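Polyketide Synthase III (Ectocarpus siliculosus, PDB 4B0N) probably acts as an acyltransferase, being a type III polyketide synthase placed in the biosynthetic pathway to phlorotannin monomers in this brown alga. Local coordinates at residues A[66-79]-A[228-240]. Residues are numbered along the deposited sequence; the frame is centred on the assembly and turned at random.
With ACD (arachidonic acid), chain D.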
loop_
_atom_site.group_PDB
_atom_site.type_symbol
_atom_site.label_atom_id
_atom_site.label_comp_id
_atom_site.label_asym_id
_atom_site.label_seq_id
_atom_site.Cartn_x
_atom_site.Cartn_y
_atom_site.Cartn_z
ATOM N N ALA A 66 1.585 -19.382 27.053
ATOM C CA ALA A 66 1.947 -20.260 25.944
ATOM C C ALA A 66 1.969 -21.733 26.354
ATOM O O ALA A 66 1.521 -22.600 25.600
ATOM C CB ALA A 66 3.292 -19.851 25.364
ATOM N N SER A 67 2.486 -22.003 27.550
ATOM C CA SER A 67 2.644 -23.372 28.043
ATOM C C SER A 67 1.343 -24.016 28.539
ATOM O O SER A 67 1.238 -25.243 28.580
ATOM C CB SER A 67 3.728 -23.433 29.125
ATOM O OG SER A 67 3.546 -22.417 30.094
ATOM N N LYS A 68 0.362 -23.193 28.909
ATOM C CA LYS A 68 -0.930 -23.696 29.390
ATOM C C LYS A 68 -1.829 -24.159 28.239
ATOM O O LYS A 68 -2.675 -25.038 28.424
ATOM C CB LYS A 68 -1.638 -22.642 30.251
ATOM C CG LYS A 68 -2.775 -23.184 31.109
ATOM C CD LYS A 68 -3.227 -22.165 32.143
ATOM C CE LYS A 68 -4.596 -22.514 32.714
ATOM N NZ LYS A 68 -4.611 -23.850 33.374
ATOM N N CYS A 69 -1.630 -23.566 27.059
ATOM C CA CYS A 69 -2.384 -23.899 25.840
ATOM C C CYS A 69 -2.377 -25.407 25.530
ATOM O O CYS A 69 -1.318 -26.039 25.552
ATOM C CB CYS A 69 -1.833 -23.103 24.649
ATOM S SG CYS A 69 -2.700 -23.343 23.078
ATOM N N PRO A 70 -3.565 -25.985 25.245
ATOM C CA PRO A 70 -3.699 -27.430 25.024
ATOM C C PRO A 70 -2.992 -27.964 23.775
ATOM O O PRO A 70 -2.138 -28.848 23.884
ATOM C CB PRO A 70 -5.218 -27.631 24.902
ATOM C CG PRO A 70 -5.818 -26.439 25.562
ATOM C CD PRO A 70 -4.879 -25.318 25.236
ATOM N N GLY A 71 -3.342 -27.422 22.609
ATOM C CA GLY A 71 -2.880 -27.954 21.328
ATOM C C GLY A 71 -1.486 -27.543 20.894
ATOM O O GLY A 71 -1.275 -27.200 19.728
ATOM N N LEU A 72 -0.535 -27.580 21.827
ATOM C CA LEU A 72 0.875 -27.303 21.534
ATOM C C LEU A 72 1.786 -28.422 22.040
ATOM O O LEU A 72 2.999 -28.232 22.189
ATOM C CB LEU A 72 1.309 -25.962 22.142
ATOM C CG LEU A 72 0.867 -24.636 21.512
ATOM C CD1 LEU A 72 1.257 -23.482 22.421
ATOM C CD2 LEU A 72 1.461 -24.440 20.126
ATOM N N GLU A 73 1.200 -29.591 22.289
ATOM C CA GLU A 73 1.919 -30.691 22.934
ATOM C C GLU A 73 2.744 -31.541 21.957
ATOM O O GLU A 73 2.517 -32.745 21.789
ATOM C CB GLU A 73 0.967 -31.526 23.803
ATOM C CG GLU A 73 0.449 -30.758 25.016
ATOM C CD GLU A 73 -0.562 -31.523 25.853
ATOM O OE1 GLU A 73 -0.825 -32.710 25.571
ATOM O OE2 GLU A 73 -1.095 -30.925 26.811
ATOM N N SER A 74 3.702 -30.874 21.316
ATOM C CA SER A 74 4.712 -31.493 20.459
ATOM C C SER A 74 5.948 -30.599 20.468
ATOM O O SER A 74 7.043 -31.021 20.087
ATOM C CB SER A 74 4.189 -31.662 19.030
ATOM O OG SER A 74 5.212 -32.100 18.152
ATOM N N ILE A 75 5.748 -29.359 20.915
ATOM C CA ILE A 75 6.797 -28.343 21.002
ATOM C C ILE A 75 6.849 -27.721 22.404
ATOM O O ILE A 75 7.504 -26.698 22.618
ATOM C CB ILE A 75 6.585 -27.225 19.957
ATOM C CG1 ILE A 75 5.195 -26.598 20.121
ATOM C CG2 ILE A 75 6.792 -27.762 18.544
ATOM C CD1 ILE A 75 5.110 -25.155 19.680
ATOM N N LYS A 76 6.153 -28.353 23.347
ATOM C CA LYS A 76 6.055 -27.883 24.733
ATOM C C LYS A 76 7.406 -27.781 25.473
ATOM O O LYS A 76 7.656 -26.774 26.141
ATOM C CB LYS A 76 5.066 -28.757 25.524
ATOM C CG LYS A 76 4.534 -28.137 26.812
ATOM C CD LYS A 76 3.528 -27.023 26.544
ATOM C CE LYS A 76 2.176 -27.561 26.097
ATOM N NZ LYS A 76 1.298 -26.473 25.587
ATOM N N PRO A 77 8.276 -28.812 25.359
ATOM C CA PRO A 77 9.559 -28.760 26.077
ATOM C C PRO A 77 10.532 -27.707 25.538
ATOM O O PRO A 77 11.516 -27.377 26.204
ATOM C CB PRO A 77 10.136 -30.163 25.864
ATOM C CG PRO A 77 9.503 -30.646 24.605
ATOM C CD PRO A 77 8.110 -30.097 24.650
ATOM N N VAL A 78 10.247 -27.194 24.345
ATOM C CA VAL A 78 11.094 -26.206 23.682
ATOM C C VAL A 78 10.787 -24.784 24.167
ATOM O O VAL A 78 11.683 -23.939 24.232
ATOM C CB VAL A 78 10.923 -26.278 22.144
ATOM C CG1 VAL A 78 11.961 -25.422 21.436
ATOM C CG2 VAL A 78 11.025 -27.717 21.657
ATOM N N LEU A 79 9.526 -24.544 24.529
ATOM C CA LEU A 79 9.004 -23.195 24.795
ATOM C C LEU A 79 9.801 -22.347 25.786
ATOM O O LEU A 79 9.979 -21.149 25.571
ATOM C CB LEU A 79 7.534 -23.254 25.232
ATOM C CG LEU A 79 6.456 -23.566 24.188
ATOM C CD1 LEU A 79 5.097 -23.662 24.861
ATOM C CD2 LEU A 79 6.423 -22.527 23.077
ATOM N N THR A 228 -2.696 -14.040 16.504
ATOM C CA THR A 228 -2.124 -15.179 17.218
ATOM C C THR A 228 -2.950 -16.448 16.986
ATOM O O THR A 228 -4.183 -16.407 17.006
ATOM C CB THR A 228 -1.969 -14.900 18.731
ATOM O OG1 THR A 228 -3.170 -15.254 19.426
ATOM C CG2 THR A 228 -1.648 -13.433 18.977
ATOM N N THR A 229 -2.257 -17.562 16.752
ATOM C CA THR A 229 -2.903 -18.836 16.425
ATOM C C THR A 229 -2.421 -19.983 17.309
ATOM O O THR A 229 -3.128 -20.982 17.481
ATOM C CB THR A 229 -2.659 -19.237 14.957
ATOM O OG1 THR A 229 -1.252 -19.346 14.721
ATOM C CG2 THR A 229 -3.251 -18.216 14.001
ATOM N N PHE A 230 -1.219 -19.828 17.863
ATOM C CA PHE A 230 -0.553 -20.876 18.644
ATOM C C PHE A 230 -0.655 -22.252 17.979
ATOM O O PHE A 230 -1.257 -23.185 18.523
ATOM C CB PHE A 230 -1.070 -20.916 20.089
ATOM C CG PHE A 230 -0.330 -20.005 21.028
ATOM C CD1 PHE A 230 1.057 -20.078 21.150
ATOM C CD2 PHE A 230 -1.022 -19.088 21.817
ATOM C CE1 PHE A 230 1.740 -19.243 22.024
ATOM C CE2 PHE A 230 -0.346 -18.251 22.693
ATOM C CZ PHE A 230 1.036 -18.330 22.795
ATOM N N ASP A 231 -0.071 -22.357 16.790
ATOM C CA ASP A 231 -0.059 -23.611 16.050
ATOM C C ASP A 231 1.092 -24.518 16.482
ATOM O O ASP A 231 2.168 -24.040 16.852
ATOM C CB ASP A 231 -0.020 -23.354 14.539
ATOM C CG ASP A 231 -1.409 -23.167 13.942
ATOM O OD1 ASP A 231 -2.275 -22.554 14.603
ATOM O OD2 ASP A 231 -1.635 -23.637 12.808
ATOM N N ASP A 232 0.841 -25.826 16.427
ATOM C CA ASP A 232 1.795 -26.849 16.849
ATOM C C ASP A 232 2.987 -26.895 15.894
ATOM O O ASP A 232 3.245 -27.904 15.231
ATOM C CB ASP A 232 1.101 -28.214 16.932
ATOM C CG ASP A 232 1.756 -29.150 17.933
ATOM O OD1 ASP A 232 2.722 -28.737 18.613
ATOM O OD2 ASP A 232 1.292 -30.304 18.044
ATOM N N ASN A 233 3.712 -25.782 15.854
ATOM C CA ASN A 233 4.764 -25.545 14.884
ATOM C C ASN A 233 5.924 -24.826 15.558
ATOM O O ASN A 233 5.711 -23.889 16.329
ATOM C CB ASN A 233 4.207 -24.697 13.737
ATOM C CG ASN A 233 5.097 -24.707 12.514
ATOM O OD1 ASN A 233 6.229 -24.226 12.546
ATOM N ND2 ASN A 233 4.578 -25.245 11.416
ATOM N N ILE A 234 7.144 -25.267 15.266
ATOM C CA ILE A 234 8.348 -24.663 15.845
ATOM C C ILE A 234 8.510 -23.220 15.367
ATOM O O ILE A 234 8.826 -22.332 16.159
ATOM C CB ILE A 234 9.629 -25.482 15.538
ATOM C CG1 ILE A 234 9.553 -26.884 16.161
ATOM C CG2 ILE A 234 10.868 -24.773 16.066
ATOM C CD1 ILE A 234 8.883 -27.934 15.296
ATOM N N ASN A 235 8.271 -22.996 14.077
ATOM C CA ASN A 235 8.363 -21.664 13.484
ATOM C C ASN A 235 7.402 -20.664 14.131
ATOM O O ASN A 235 7.821 -19.584 14.549
ATOM C CB ASN A 235 8.149 -21.729 11.965
ATOM C CG ASN A 235 8.293 -20.376 11.287
ATOM O OD1 ASN A 235 7.444 -19.982 10.490
ATOM N ND2 ASN A 235 9.369 -19.657 11.601
ATOM N N ASP A 236 6.125 -21.038 14.223
ATOM C CA ASP A 236 5.098 -20.180 14.822
ATOM C C ASP A 236 5.352 -19.885 16.300
ATOM O O ASP A 236 5.141 -18.761 16.752
ATOM C CB ASP A 236 3.700 -20.777 14.627
ATOM C CG ASP A 236 3.055 -20.348 13.315
ATOM O OD1 ASP A 236 3.784 -20.066 12.339
ATOM O OD2 ASP A 236 1.808 -20.298 13.261
ATOM N N ALA A 237 5.812 -20.892 17.037
ATOM C CA ALA A 237 6.196 -20.720 18.439
ATOM C C ALA A 237 7.256 -19.629 18.611
ATOM O O ALA A 237 7.146 -18.784 19.503
ATOM C CB ALA A 237 6.690 -22.036 19.018
ATOM N N ILE A 238 8.274 -19.654 17.749
ATOM C CA ILE A 238 9.334 -18.645 17.744
ATOM C C ILE A 238 8.754 -17.254 17.475
ATOM O O ILE A 238 9.060 -16.299 18.194
ATOM C CB ILE A 238 10.441 -18.975 16.712
ATOM C CG1 ILE A 238 11.113 -20.309 17.044
ATOM C CG2 ILE A 238 11.495 -17.877 16.678
ATOM C CD1 ILE A 238 11.926 -20.896 15.907
ATOM N N LEU A 239 7.907 -17.155 16.452
ATOM C CA LEU A 239 7.278 -15.886 16.077
ATOM C C LEU A 239 6.424 -15.319 17.204
ATOM O O LEU A 239 6.496 -14.126 17.503
ATOM C CB LEU A 239 6.428 -16.043 14.810
ATOM C CG LEU A 239 7.066 -16.587 13.527
ATOM C CD1 LEU A 239 5.991 -16.750 12.467
ATOM C CD2 LEU A 239 8.209 -15.719 13.014
ATOM N N HIS A 240 5.628 -16.186 17.829
ATOM C CA HIS A 240 4.749 -15.804 18.935
ATOM C C HIS A 240 5.502 -15.258 20.115
ATOM O O HIS A 240 4.983 -14.417 20.853
ATOM C CB HIS A 240 3.888 -16.986 19.361
ATOM C CG HIS A 240 2.692 -17.217 18.472
ATOM N ND1 HIS A 240 1.451 -16.836 18.819
ATOM C CD2 HIS A 240 2.585 -17.804 17.211
ATOM C CE1 HIS A 240 0.591 -17.166 17.836
ATOM N NE2 HIS A 240 1.286 -17.758 16.853
HETATM C C1 ACD D . 9.130 -10.334 9.425
HETATM C C2 ACD D . 7.979 -9.847 8.572
HETATM C C3 ACD D . 6.769 -9.559 9.456
HETATM C C4 ACD D . 5.469 -9.894 8.735
HETATM C C5 ACD D . 4.340 -10.014 9.730
HETATM C C6 ACD D . 3.112 -10.326 9.326
HETATM C C7 ACD D . 1.998 -10.426 10.340
HETATM C C8 ACD D . 1.955 -11.788 10.989
HETATM C C9 ACD D . 1.446 -11.906 12.215
HETATM C C10 ACD D . 1.380 -13.255 12.891
HETATM C C11 ACD D . 2.219 -13.251 14.143
HETATM C C12 ACD D . 1.711 -13.699 15.289
HETATM C C13 ACD D . 2.566 -13.695 16.534
HETATM C C14 ACD D . 1.824 -13.072 17.692
HETATM C C15 ACD D . 2.475 -12.815 18.824
HETATM C C16 ACD D . 1.763 -12.196 20.002
HETATM C C17 ACD D . 1.235 -13.305 20.905
HETATM C C18 ACD D . 2.026 -13.428 22.202
HETATM C C19 ACD D . 2.216 -14.897 22.558
HETATM C C20 ACD D . 2.762 -15.056 23.958
HETATM O O1 ACD D . 10.265 -9.834 9.252
#
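F230 meets A66, C69 and L72 where the end of helix 59-68 and the loop after it fold against the loop leading into helix 234-242. Its flat ring fits between protein and lipid: CE1 lies 3.7 Å from A66 CB, and CZ 3.6 Å from C19 of arachidonic acid. A66, a mere methyl, lets the helix come close, and C69 SG stands obliquely 5.3 Å from the ring centroid, a sulfur-aromatic contact. L72, with CG anti to the carbonyl carbon (chi1 -75°) and chi2 at 172°, sets CD1 3.6 Å from F230 CD1 and CD2 against the carbonyl oxygens of F230 and D231. Y117 adds an edge-to-face contact with the F230 ring. A serine in place of F230 would probably open a gap between A66, L72 and the fatty tail and leave Y117 without its ring partner. Branched I75 packs on the start of helix 234-242: CD1 reaches A237 CB at 3.6 Å, and CG2 touches I234 CG1, the two side chains running obliquely. A237 is small enough for both I75 and L79.

The other side is exposed and polar. D232 turns the end of its carboxylate to S74 CB, without a bond between the side chains, and passes I75 in the opposite direction. Elsewhere polar bonds stay within each segment: K76 NZ donates to C69 O (2.7 Å) across the intervening loop, and N233 OD1 caps its helix by accepting from N235 N (2.8 Å). Apolar packing thus joins the segments, these polar bonds serve a loop and a helix start, and F230 carries the packing into the arachidonate pocket.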